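PDB 3ZBO: ALKF from Bacillus cereus, which is of unknown function but has affinity for branched DNA structures and belongs to a family related to the HEAT-like repeat DNA glycosylases. Local coordinates for residues K10-E15 with E60-T65; P47-I52 with A74-D79; A133-Y138 with E160-T165; T183-Y188 with K194-A199. All coordinates share one frame; numbering follows the deposited sequence.

All four contacts are apolar, and they use eight different helices. Interaction 1 joins helices 9-19 and 56-63 and interaction 2 joins 46-52 and 68-77, so the two alternate along the chain. They sit together on one side of the chain's centre and are partly buried. They touch through a salt bridge, E15 to K51, and through packing of L62 on A74. Interactions 3 and 4 lie on the opposite side and are buried. They touch through the salt bridge E160 to K194. The chemistry differs in bulk. Interaction 1 uses branched side chains and a methionine, interaction 2 mostly isoleucines, interaction 3 a tryptophan that bridges two well-separated backbones, and interaction 4 alanines that bring two helices close.

Interaction 1 of 4, residues K10-E15 with E60-T65; sequences KTVMQE and EELYAT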
loop_
_atom_site.group_PDB
_atom_site.type_symbol
_atom_site.label_atom_id
_atom_site.label_comp_id
_atom_site.label_asym_id
_atom_site.label_seq_id
_atom_site.Cartn_x
_atom_site.Cartn_y
_atom_site.Cartn_z
ATOM N N LYS A 10 -20.093 -7.303 15.983
ATOM C CA LYS A 10 -20.195 -8.772 16.041
ATOM C C LYS A 10 -20.722 -9.331 14.725
ATOM O O LYS A 10 -20.274 -10.409 14.248
ATOM C CB LYS A 10 -21.158 -9.239 17.159
ATOM C CG LYS A 10 -21.944 -10.549 16.743
ATOM C CD LYS A 10 -23.518 -10.510 16.908
ATOM C CE LYS A 10 -24.170 -11.978 16.861
ATOM N NZ LYS A 10 -23.946 -12.865 18.099
ATOM N N THR A 11 -21.661 -8.629 14.104
ATOM C CA THR A 11 -22.250 -9.057 12.847
ATOM C C THR A 11 -21.227 -8.979 11.699
ATOM O O THR A 11 -21.111 -9.909 10.877
ATOM C CB THR A 11 -23.461 -8.210 12.494
ATOM O OG1 THR A 11 -24.420 -8.386 13.544
ATOM C CG2 THR A 11 -24.095 -8.613 11.162
ATOM N N VAL A 12 -20.437 -7.917 11.654
ATOM C CA VAL A 12 -19.391 -7.887 10.620
ATOM C C VAL A 12 -18.380 -8.983 10.765
ATOM O O VAL A 12 -17.991 -9.577 9.721
ATOM C CB VAL A 12 -18.636 -6.507 10.655
ATOM C CG1 VAL A 12 -17.458 -6.497 9.656
ATOM C CG2 VAL A 12 -19.663 -5.327 10.385
ATOM N N MET A 13 -17.945 -9.236 11.999
ATOM C CA MET A 13 -16.987 -10.299 12.271
ATOM C C MET A 13 -17.579 -11.657 11.885
ATOM O O MET A 13 -16.895 -12.515 11.286
ATOM C CB MET A 13 -16.530 -10.295 13.695
ATOM C CG MET A 13 -15.669 -9.078 14.144
ATOM S SD MET A 13 -14.149 -8.974 13.116
ATOM C CE MET A 13 -13.186 -10.334 13.727
ATOM N N GLN A 14 -18.869 -11.853 12.163
ATOM C CA GLN A 14 -19.469 -13.136 11.686
ATOM C C GLN A 14 -19.513 -13.274 10.180
ATOM O O GLN A 14 -19.185 -14.385 9.629
ATOM C CB GLN A 14 -20.888 -13.251 12.254
ATOM C CG GLN A 14 -20.853 -13.708 13.697
ATOM C CD GLN A 14 -22.192 -13.544 14.394
ATOM O OE1 GLN A 14 -22.407 -14.156 15.436
ATOM N NE2 GLN A 14 -23.111 -12.723 13.822
ATOM N N GLU A 15 -19.877 -12.199 9.484
ATOM C CA GLU A 15 -19.992 -12.212 8.017
ATOM C C GLU A 15 -18.600 -12.436 7.390
ATOM O O GLU A 15 -18.451 -13.180 6.401
ATOM C CB GLU A 15 -20.653 -10.959 7.490
ATOM C CG GLU A 15 -22.072 -10.734 8.115
ATOM C CD GLU A 15 -23.020 -9.898 7.253
ATOM O OE1 GLU A 15 -22.564 -9.290 6.245
ATOM O OE2 GLU A 15 -24.249 -9.859 7.604
ATOM N N GLU A 60 -12.535 1.430 13.638
ATOM C CA GLU A 60 -11.592 1.328 14.764
ATOM C C GLU A 60 -11.697 0.035 15.492
ATOM O O GLU A 60 -10.648 -0.571 15.878
ATOM C CB GLU A 60 -11.692 2.499 15.752
ATOM C CG GLU A 60 -11.295 3.806 15.149
ATOM C CD GLU A 60 -9.794 4.019 14.906
ATOM O OE1 GLU A 60 -9.022 3.287 15.513
ATOM O OE2 GLU A 60 -9.431 4.923 14.206
ATOM N N GLU A 61 -12.942 -0.419 15.761
ATOM C CA GLU A 61 -13.062 -1.692 16.437
ATOM C C GLU A 61 -12.542 -2.880 15.603
ATOM O O GLU A 61 -11.929 -3.798 16.195
ATOM C CB GLU A 61 -14.537 -1.956 16.808
ATOM C CG GLU A 61 -15.074 -0.963 17.794
ATOM C CD GLU A 61 -16.410 -1.457 18.430
ATOM O OE1 GLU A 61 -16.607 -2.674 18.726
ATOM O OE2 GLU A 61 -17.258 -0.554 18.698
ATOM N N LEU A 62 -12.796 -2.816 14.313
ATOM C CA LEU A 62 -12.340 -3.905 13.418
ATOM C C LEU A 62 -10.818 -3.857 13.366
ATOM O O LEU A 62 -10.176 -4.955 13.441
ATOM C CB LEU A 62 -12.933 -3.737 12.026
ATOM C CG LEU A 62 -14.428 -3.984 12.030
ATOM C CD1 LEU A 62 -14.933 -3.562 10.690
ATOM C CD2 LEU A 62 -14.727 -5.446 12.243
ATOM N N TYR A 63 -10.225 -2.674 13.288
ATOM C CA TYR A 63 -8.727 -2.672 13.152
ATOM C C TYR A 63 -8.062 -3.199 14.425
ATOM O O TYR A 63 -7.020 -3.894 14.387
ATOM C CB TYR A 63 -8.294 -1.230 12.834
ATOM C CG TYR A 63 -6.900 -1.227 12.265
ATOM C CD1 TYR A 63 -6.672 -1.474 10.908
ATOM C CD2 TYR A 63 -5.813 -0.968 13.109
ATOM C CE1 TYR A 63 -5.357 -1.462 10.369
ATOM C CE2 TYR A 63 -4.505 -1.017 12.623
ATOM C CZ TYR A 63 -4.309 -1.266 11.245
ATOM O OH TYR A 63 -3.015 -1.271 10.769
ATOM N N ALA A 64 -8.720 -2.975 15.562
ATOM C CA ALA A 64 -8.189 -3.410 16.847
ATOM C C ALA A 64 -8.217 -4.872 17.063
ATOM O O ALA A 64 -7.654 -5.345 18.092
ATOM C CB ALA A 64 -8.976 -2.694 18.029
ATOM N N THR A 65 -8.959 -5.608 16.218
ATOM C CA THR A 65 -9.018 -7.085 16.368
ATOM C C THR A 65 -7.642 -7.721 16.200
ATOM O O THR A 65 -7.399 -8.819 16.726
ATOM C CB THR A 65 -9.952 -7.737 15.389
ATOM O OG1 THR A 65 -9.510 -7.527 14.081
ATOM C CG2 THR A 65 -11.394 -7.224 15.618
#
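L62 meets V12 with both of its methyls and M13 with one of them, CD2. This is the tightly packed part of the contact. CD2 of L62 lies 3.7 Å from SD of M13 and 3.9 Å from CG1 of V12. The V12 side chain lies roughly perpendicular to that of L62. M13 and L62 run alongside one another with opposed directions. The M13 chain bends at chi2 (-59°) and chi3 (-73°), and this brings its sulfur onto the leucine.

The looser part is at T65, which is partly exposed. Its CG2 meets CE of M13 tip to tip at 4.1 Å. The T65 hydroxyl turns back to its own chain. OG1 donates to O of L62 at 2.7 Å, nearly along the C=O axis. Two donors of T65, OG1 and N, converge on this one carbonyl oxygen.

The contact is apolar packing of the first helix, 9-19, on helix 56-63, in a mainly helical fold related to the HEAT-like repeat DNA glycosylases. Helix 68-77 lies beside both partners, with A70 touching M13 and T65. F9 of helix 9-19 also packs on L62 and T65.

Interaction 2 of 4, residues P47-I52 with A74-D79; sequences PIAKKI and AGIIAD
N of I52 is held by two backbone carbonyls. It bonds to O of I48 at 3.2 Å, and a weak second bond goes to O of A49. These bonds belong to the last turn of helix 46-52. They fix the backbone of I52, whose side chain faces I77 of the other segment. The contact itself is made mainly by methyl groups. It is side-chain packing between helices 46-52 and 68-77 of the mainly helical fold.

CG2 of I52 is at its centre. It stands anti to the backbone N of its own residue and meets CG2 of I77 at 3.8 Å. CB and CD1 of I77 lie a little farther from the same methyl, each at 4.1 Å. The two isoleucines cross obliquely. In I77 the longer branch sits between the backbone N and the carbonyl carbon (chi1 62°). CG2 of I77 is then anti to the carbonyl carbon and turned to I52.

One turn back along helix 46-52, CB of A49 touches CG2 of I76 at 3.8 Å. The alanine side chain is short, and the backbones come near each other here: CA of A49 and CA of I77 are 6.5 Å apart.

The two helices are not consecutive, since helix 56-63 lies between them in the chain. L58 and L62 of that helix pack on I77, and the backbone of I77 is hydrogen-bonded to N55. F73 of helix 68-77 packs on A49 and I52. V12 of helix 9-19 also meets I52, so the contact borders on that helix.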
loop_
_atom_site.group_PDB
_atom_site.type_symbol
_atom_site.label_atom_id
_atom_site.label_comp_id
_atom_site.label_asym_id
_atom_site.label_seq_id
_atom_site.Cartn_x
_atom_site.Cartn_y
_atom_site.Cartn_z
ATOM N N PRO A 47 -20.316 -6.440 -1.142
ATOM C CA PRO A 47 -21.655 -6.185 -0.608
ATOM C C PRO A 47 -21.708 -5.661 0.818
ATOM O O PRO A 47 -22.563 -4.796 1.108
ATOM C CB PRO A 47 -22.318 -7.577 -0.594
ATOM C CG PRO A 47 -21.476 -8.471 -1.493
ATOM C CD PRO A 47 -20.077 -7.904 -1.333
ATOM N N ILE A 48 -20.827 -6.168 1.710
ATOM C CA ILE A 48 -20.836 -5.639 3.106
ATOM C C ILE A 48 -20.425 -4.152 3.146
ATOM O O ILE A 48 -21.002 -3.366 3.890
ATOM C CB ILE A 48 -19.874 -6.419 4.043
ATOM C CG1 ILE A 48 -19.916 -7.940 3.879
ATOM C CG2 ILE A 48 -20.123 -6.001 5.501
ATOM C CD1 ILE A 48 -19.067 -8.674 4.881
ATOM N N ALA A 49 -19.445 -3.772 2.323
ATOM C CA ALA A 49 -18.933 -2.424 2.318
ATOM C C ALA A 49 -20.048 -1.472 1.776
ATOM O O ALA A 49 -20.188 -0.333 2.248
ATOM C CB ALA A 49 -17.701 -2.342 1.413
ATOM N N LYS A 50 -20.785 -1.928 0.753
ATOM C CA LYS A 50 -21.868 -1.096 0.184
ATOM C C LYS A 50 -22.949 -0.834 1.256
ATOM O O LYS A 50 -23.528 0.301 1.306
ATOM C CB LYS A 50 -22.471 -1.739 -1.095
ATOM C CG LYS A 50 -23.589 -0.817 -1.725
ATOM C CD LYS A 50 -24.449 -1.519 -2.844
ATOM C CE LYS A 50 -25.994 -1.383 -2.584
ATOM N NZ LYS A 50 -26.620 -0.098 -2.996
ATOM N N LYS A 51 -23.186 -1.799 2.137
ATOM C CA LYS A 51 -24.172 -1.601 3.228
ATOM C C LYS A 51 -23.668 -0.515 4.226
ATOM O O LYS A 51 -24.402 0.381 4.707
ATOM C CB LYS A 51 -24.497 -2.896 4.008
ATOM C CG LYS A 51 -25.242 -4.054 3.255
ATOM C CD LYS A 51 -25.742 -5.156 4.249
ATOM C CE LYS A 51 -25.424 -6.649 3.860
ATOM N NZ LYS A 51 -24.215 -7.210 4.624
ATOM N N ILE A 52 -22.378 -0.571 4.531
ATOM C CA ILE A 52 -21.874 0.225 5.649
ATOM C C ILE A 52 -21.472 1.639 5.270
ATOM O O ILE A 52 -21.684 2.573 6.052
ATOM C CB ILE A 52 -20.687 -0.542 6.325
ATOM C CG1 ILE A 52 -21.223 -1.801 6.980
ATOM C CG2 ILE A 52 -19.930 0.438 7.301
ATOM C CD1 ILE A 52 -20.098 -2.781 7.380
ATOM N N ALA A 74 -11.655 -2.763 7.746
ATOM C CA ALA A 74 -11.705 -1.480 8.473
ATOM C C ALA A 74 -11.167 -0.378 7.560
ATOM O O ALA A 74 -11.696 0.727 7.494
ATOM C CB ALA A 74 -10.832 -1.586 9.669
ATOM N N GLY A 75 -10.071 -0.669 6.801
ATOM C CA GLY A 75 -9.603 0.399 5.866
ATOM C C GLY A 75 -10.665 0.781 4.831
ATOM O O GLY A 75 -10.744 1.966 4.513
ATOM N N ILE A 76 -11.435 -0.169 4.286
ATOM C CA ILE A 76 -12.391 0.153 3.247
ATOM C C ILE A 76 -13.475 1.007 3.817
ATOM O O ILE A 76 -13.982 1.920 3.081
ATOM C CB ILE A 76 -12.938 -1.133 2.712
ATOM C CG1 ILE A 76 -11.868 -1.831 1.836
ATOM C CG2 ILE A 76 -14.260 -0.838 1.857
ATOM C CD1 ILE A 76 -12.219 -3.263 1.790
ATOM N N ILE A 77 -13.869 0.774 5.076
ATOM C CA ILE A 77 -14.983 1.557 5.658
ATOM C C ILE A 77 -14.567 2.779 6.487
ATOM O O ILE A 77 -15.372 3.435 7.177
ATOM C CB ILE A 77 -15.937 0.723 6.503
ATOM C CG1 ILE A 77 -15.246 0.079 7.743
ATOM C CG2 ILE A 77 -16.565 -0.360 5.613
ATOM C CD1 ILE A 77 -16.203 -0.449 8.834
ATOM N N ALA A 78 -13.275 3.041 6.538
ATOM C CA ALA A 78 -12.819 4.176 7.305
ATOM C C ALA A 78 -13.258 5.501 6.704
ATOM O O ALA A 78 -13.641 5.571 5.520
ATOM C CB ALA A 78 -11.206 4.130 7.351
ATOM N N ASP A 79 -13.148 6.563 7.503
ATOM C CA ASP A 79 -13.331 7.948 6.979
ATOM C C ASP A 79 -11.994 8.688 7.042
ATOM O O ASP A 79 -11.656 9.386 7.998
ATOM C CB ASP A 79 -14.348 8.641 7.926
ATOM C CG ASP A 79 -14.836 9.961 7.359
ATOM O OD1 ASP A 79 -14.310 10.419 6.306
ATOM O OD2 ASP A 79 -15.759 10.509 8.031
#

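Interaction 3 of 4, residues A133-Y138 with E160-T165; sequences AGWSCY and EMVKDT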
loop_
_atom_site.group_PDB
_atom_site.type_symbol
_atom_site.label_atom_id
_atom_site.label_comp_id
_atom_site.label_asym_id
_atom_site.label_seq_id
_atom_site.Cartn_x
_atom_site.Cartn_y
_atom_site.Cartn_z
ATOM N N ALA A 133 5.080 1.821 4.057
ATOM C CA ALA A 133 3.766 2.469 3.921
ATOM C C ALA A 133 3.918 3.856 3.304
ATOM O O ALA A 133 3.066 4.223 2.468
ATOM C CB ALA A 133 3.069 2.599 5.295
ATOM N N GLY A 134 4.993 4.606 3.659
ATOM C CA GLY A 134 5.083 5.943 3.132
ATOM C C GLY A 134 5.379 5.890 1.614
ATOM O O GLY A 134 4.728 6.650 0.875
ATOM N N TRP A 135 6.303 5.028 1.154
ATOM C CA TRP A 135 6.574 4.868 -0.338
ATOM C C TRP A 135 5.333 4.356 -0.993
ATOM O O TRP A 135 4.988 4.848 -2.093
ATOM C CB TRP A 135 7.745 3.927 -0.538
ATOM C CG TRP A 135 9.067 4.564 -0.106
ATOM C CD1 TRP A 135 9.840 4.278 0.978
ATOM C CD2 TRP A 135 9.804 5.560 -0.873
ATOM N NE1 TRP A 135 10.974 5.081 0.985
ATOM C CE2 TRP A 135 10.977 5.849 -0.154
ATOM C CE3 TRP A 135 9.566 6.215 -2.110
ATOM C CZ2 TRP A 135 11.949 6.771 -0.599
ATOM C CZ3 TRP A 135 10.493 7.122 -2.572
ATOM C CH2 TRP A 135 11.694 7.423 -1.841
ATOM N N SER A 136 4.635 3.381 -0.355
ATOM C CA SER A 136 3.413 2.840 -0.975
ATOM C C SER A 136 2.350 3.960 -1.153
ATOM O O SER A 136 1.726 4.007 -2.200
ATOM C CB SER A 136 2.815 1.711 -0.141
ATOM O OG SER A 136 3.747 0.571 -0.085
ATOM N N CYS A 137 2.195 4.778 -0.126
ATOM C CA CYS A 137 1.181 5.850 -0.231
ATOM C C CYS A 137 1.508 6.715 -1.405
ATOM O O CYS A 137 0.530 7.069 -2.126
ATOM C CB CYS A 137 1.286 6.611 1.067
ATOM S SG CYS A 137 0.057 7.985 1.115
ATOM N N TYR A 138 2.772 7.051 -1.645
ATOM C CA TYR A 138 3.063 7.851 -2.843
ATOM C C TYR A 138 2.628 7.136 -4.118
ATOM O O TYR A 138 2.165 7.775 -5.075
ATOM C CB TYR A 138 4.514 8.307 -2.984
ATOM C CG TYR A 138 4.751 9.602 -2.263
ATOM C CD1 TYR A 138 5.091 9.623 -0.901
ATOM C CD2 TYR A 138 4.539 10.813 -2.945
ATOM C CE1 TYR A 138 5.266 10.862 -0.271
ATOM C CE2 TYR A 138 4.773 12.053 -2.275
ATOM C CZ TYR A 138 5.099 12.031 -0.992
ATOM O OH TYR A 138 5.287 13.264 -0.395
ATOM N N GLU A 160 16.060 10.022 -6.758
ATOM C CA GLU A 160 17.487 9.907 -6.441
ATOM C C GLU A 160 17.750 9.172 -5.133
ATOM O O GLU A 160 18.681 8.363 -5.073
ATOM C CB GLU A 160 18.099 11.299 -6.353
ATOM C CG GLU A 160 18.264 11.986 -7.670
ATOM C CD GLU A 160 19.191 11.285 -8.621
ATOM O OE1 GLU A 160 20.234 10.734 -8.191
ATOM O OE2 GLU A 160 18.940 11.262 -9.842
ATOM N N MET A 161 16.856 9.347 -4.152
ATOM C CA MET A 161 16.961 8.630 -2.901
ATOM C C MET A 161 16.770 7.125 -3.137
ATOM O O MET A 161 17.512 6.297 -2.609
ATOM C CB MET A 161 15.975 9.188 -1.907
ATOM C CG MET A 161 16.052 8.506 -0.599
ATOM S SD MET A 161 17.591 8.803 0.260
ATOM C CE MET A 161 17.717 10.581 0.119
ATOM N N VAL A 162 15.805 6.777 -3.970
ATOM C CA VAL A 162 15.660 5.370 -4.274
ATOM C C VAL A 162 16.921 4.834 -4.995
ATOM O O VAL A 162 17.483 3.805 -4.588
ATOM C CB VAL A 162 14.426 5.118 -5.197
ATOM C CG1 VAL A 162 14.412 3.625 -5.694
ATOM C CG2 VAL A 162 13.155 5.440 -4.470
ATOM N N LYS A 163 17.440 5.523 -6.020
ATOM C CA LYS A 163 18.675 5.107 -6.697
ATOM C C LYS A 163 19.829 4.884 -5.682
ATOM O O LYS A 163 20.541 3.866 -5.761
ATOM C CB LYS A 163 19.120 6.188 -7.710
ATOM C CG LYS A 163 20.419 5.841 -8.497
ATOM C CD LYS A 163 20.790 7.044 -9.373
ATOM C CE LYS A 163 21.646 7.979 -8.580
ATOM N NZ LYS A 163 22.560 8.769 -9.488
ATOM N N ASP A 164 19.957 5.829 -4.770
ATOM C CA ASP A 164 21.148 5.851 -3.902
ATOM C C ASP A 164 21.037 4.844 -2.799
ATOM O O ASP A 164 22.119 4.375 -2.305
ATOM C CB ASP A 164 21.350 7.206 -3.294
ATOM C CG ASP A 164 21.861 8.245 -4.328
ATOM O OD1 ASP A 164 22.350 7.888 -5.383
ATOM O OD2 ASP A 164 21.655 9.466 -4.048
ATOM N N THR A 165 19.816 4.418 -2.421
ATOM C CA THR A 165 19.661 3.716 -1.151
ATOM C C THR A 165 18.788 2.457 -1.185
ATOM O O THR A 165 18.776 1.656 -0.201
ATOM C CB THR A 165 19.060 4.568 -0.026
ATOM O OG1 THR A 165 17.652 4.901 -0.270
ATOM C CG2 THR A 165 19.833 5.954 0.141
#
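This is an aromatic-to-aliphatic contact between two helices in the second half of a mainly helical fold related to the HEAT-like repeat DNA glycosylases. W135 of helix 128-144 reaches across to V162 and M161 of helix 152-165. The backbones are well apart: the nearest CA atoms, those of W135 and V162, are 9.9 Å from each other. The indole ring spans this distance.

The far end of the six-membered ring does the touching. CH2 of W135 lies 3.6 Å from CG2 of V162, and CZ3 of W135 is at 3.7 Å from the same methyl. The methyl approaches the ring obliquely. The indole and the valine lie alongside each other, pointing opposite ways. CG of the tryptophan is anti to the carbonyl carbon (chi1 -71°), and the ring extends from its helix toward the valine. M161 gives a looser contact. Its CG lies near the ring plane, at the edge beside CZ2. M161 is modelled in two conformers, so this outer contact is doubtful.

Helix 171-187 packs against both partners. F180 makes an edge-to-face contact with W135, A176 and M177 also touch the indole, and L181 packs on V162. The tryptophan is thus buried among several helices, with I123 of helix 115-124 also against it.

In the same segment as the valine, OG1 of T165 donates to O of M161 at 2.7 Å, from 42° out of the carbonyl plane.

Interaction 4 of 4, residues T183-Y188 with K194-A199; sequences TVAISY and KAVEIA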
loop_
_atom_site.group_PDB
_atom_site.type_symbol
_atom_site.label_atom_id
_atom_site.label_comp_id
_atom_site.label_asym_id
_atom_site.label_seq_id
_atom_site.Cartn_x
_atom_site.Cartn_y
_atom_site.Cartn_z
ATOM N N THR A 183 5.846 3.388 -10.670
ATOM C CA THR A 183 4.643 4.228 -10.691
ATOM C C THR A 183 5.020 5.591 -11.218
ATOM O O THR A 183 4.237 6.180 -11.996
ATOM C CB THR A 183 4.039 4.326 -9.278
ATOM O OG1 THR A 183 3.671 3.003 -8.872
ATOM C CG2 THR A 183 2.725 5.152 -9.393
ATOM N N VAL A 184 6.162 6.152 -10.791
ATOM C CA VAL A 184 6.594 7.492 -11.342
ATOM C C VAL A 184 6.762 7.314 -12.861
ATOM O O VAL A 184 6.296 8.152 -13.640
ATOM C CB VAL A 184 7.905 7.995 -10.697
ATOM C CG1 VAL A 184 8.377 9.274 -11.481
ATOM C CG2 VAL A 184 7.635 8.354 -9.190
ATOM N N ALA A 185 7.423 6.232 -13.295
ATOM C CA ALA A 185 7.685 6.125 -14.772
ATOM C C ALA A 185 6.429 6.086 -15.581
ATOM O O ALA A 185 6.463 6.547 -16.760
ATOM C CB ALA A 185 8.539 4.913 -14.984
ATOM N N ILE A 186 5.379 5.462 -15.087
ATOM C CA ILE A 186 4.144 5.346 -15.834
ATOM C C ILE A 186 3.143 6.416 -15.516
ATOM O O ILE A 186 2.453 6.924 -16.433
ATOM C CB ILE A 186 3.575 3.915 -15.583
ATOM C CG1 ILE A 186 4.510 2.857 -16.129
ATOM C CG2 ILE A 186 2.164 3.817 -16.235
ATOM C CD1 ILE A 186 4.973 3.048 -17.611
ATOM N N SER A 187 2.963 6.794 -14.249
ATOM C CA SER A 187 1.870 7.676 -13.875
ATOM C C SER A 187 2.258 9.139 -13.606
ATOM O O SER A 187 1.352 9.912 -13.357
ATOM C CB SER A 187 1.126 7.134 -12.651
ATOM O OG SER A 187 0.565 5.833 -12.943
ATOM N N TYR A 188 3.528 9.469 -13.661
ATOM C CA TYR A 188 3.989 10.857 -13.464
ATOM C C TYR A 188 4.884 11.278 -14.596
ATOM O O TYR A 188 6.093 11.301 -14.522
ATOM C CB TYR A 188 4.731 10.918 -12.098
ATOM C CG TYR A 188 5.000 12.440 -11.765
ATOM C CD1 TYR A 188 3.968 13.266 -11.454
ATOM C CD2 TYR A 188 6.324 12.877 -11.784
ATOM C CE1 TYR A 188 4.280 14.667 -11.139
ATOM C CE2 TYR A 188 6.691 14.195 -11.455
ATOM C CZ TYR A 188 5.615 15.070 -11.193
ATOM O OH TYR A 188 5.958 16.372 -10.915
ATOM N N LYS A 194 13.462 10.230 -16.487
ATOM C CA LYS A 194 14.419 10.038 -15.380
ATOM C C LYS A 194 14.114 8.723 -14.659
ATOM O O LYS A 194 15.031 8.072 -14.218
ATOM C CB LYS A 194 14.304 11.198 -14.391
ATOM C CG LYS A 194 15.225 11.094 -13.216
ATOM C CD LYS A 194 15.139 12.331 -12.258
ATOM C CE LYS A 194 16.177 12.126 -11.185
ATOM N NZ LYS A 194 17.520 12.645 -11.591
ATOM N N ALA A 195 12.810 8.414 -14.502
ATOM C CA ALA A 195 12.458 7.171 -13.773
ATOM C C ALA A 195 12.942 5.929 -14.534
ATOM O O ALA A 195 13.390 4.935 -13.952
ATOM C CB ALA A 195 10.925 7.104 -13.483
ATOM N N VAL A 196 12.824 5.993 -15.863
ATOM C CA VAL A 196 13.321 4.884 -16.730
ATOM C C VAL A 196 14.821 4.745 -16.520
ATOM O O VAL A 196 15.326 3.610 -16.372
ATOM C CB VAL A 196 12.927 5.093 -18.234
ATOM C CG1 VAL A 196 13.671 4.152 -19.139
ATOM C CG2 VAL A 196 11.405 4.957 -18.366
ATOM N N GLU A 197 15.546 5.885 -16.499
ATOM C CA GLU A 197 16.990 5.782 -16.379
ATOM C C GLU A 197 17.365 5.307 -14.968
ATOM O O GLU A 197 18.246 4.455 -14.834
ATOM C CB GLU A 197 17.534 7.198 -16.662
ATOM C CG GLU A 197 19.060 7.277 -16.460
ATOM C CD GLU A 197 19.832 6.235 -17.270
ATOM O OE1 GLU A 197 19.446 5.973 -18.450
ATOM O OE2 GLU A 197 20.841 5.673 -16.721
ATOM N N ILE A 198 16.622 5.776 -13.950
ATOM C CA ILE A 198 16.913 5.288 -12.596
ATOM C C ILE A 198 16.679 3.806 -12.500
ATOM O O ILE A 198 17.446 3.062 -11.851
ATOM C CB ILE A 198 16.230 6.102 -11.568
ATOM C CG1 ILE A 198 17.056 7.402 -11.583
ATOM C CG2 ILE A 198 16.395 5.512 -10.163
ATOM C CD1 ILE A 198 16.645 8.392 -10.769
ATOM N N ALA A 199 15.580 3.362 -13.102
ATOM C CA ALA A 199 15.306 1.884 -13.094
ATOM C C ALA A 199 16.438 1.095 -13.703
ATOM O O ALA A 199 16.813 0.056 -13.150
ATOM C CB ALA A 199 13.969 1.550 -13.740
#
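The chi1 of V184, 172°, places CG1 anti to the backbone N and beside the carbonyl carbon. From there CG1 reaches CB of A195 at 3.9 Å. A185 and A195 have no side-chain torsion to set. Their CB atoms point across the contact by backbone geometry alone, and they meet at 3.6 Å.

The A195 methyl comes close enough to approach the backbone as well. Its CB is also 3.6 Å from N of A185. The CA atoms of A185 and A195 are just 5.0 Å apart. V196 adds a looser touch, with its CG2 at 4.4 Å from CB of A185.

The two helices follow each other in the chain. Helix 171-187 ends, Y188 leaves helical geometry, and helix 192-202 begins a few residues later. The short helical segments have axes 8.5 Å apart at closest approach, and their directions differ by 148°. They form an antiparallel helical hairpin with a clear tilt.

Other helices close over it. L142 of helix 128-144 packs on V184, and I223 of helix 219-228 packs on A185. L191, from the connection between the two helices, also touches V184. In the second segment, I198 packs on L159 of helix 152-165.

The contact is made by methyl groups, with one methyl also lying against the backbone N of A185. The fit rests on shape: small residues let the backbones come near, V184 packs beside them, and V196 only brushes the edge of the contact. With V184, A185 and A195 buried, this implies a hydrophobic core contact, not one held by directional bonds.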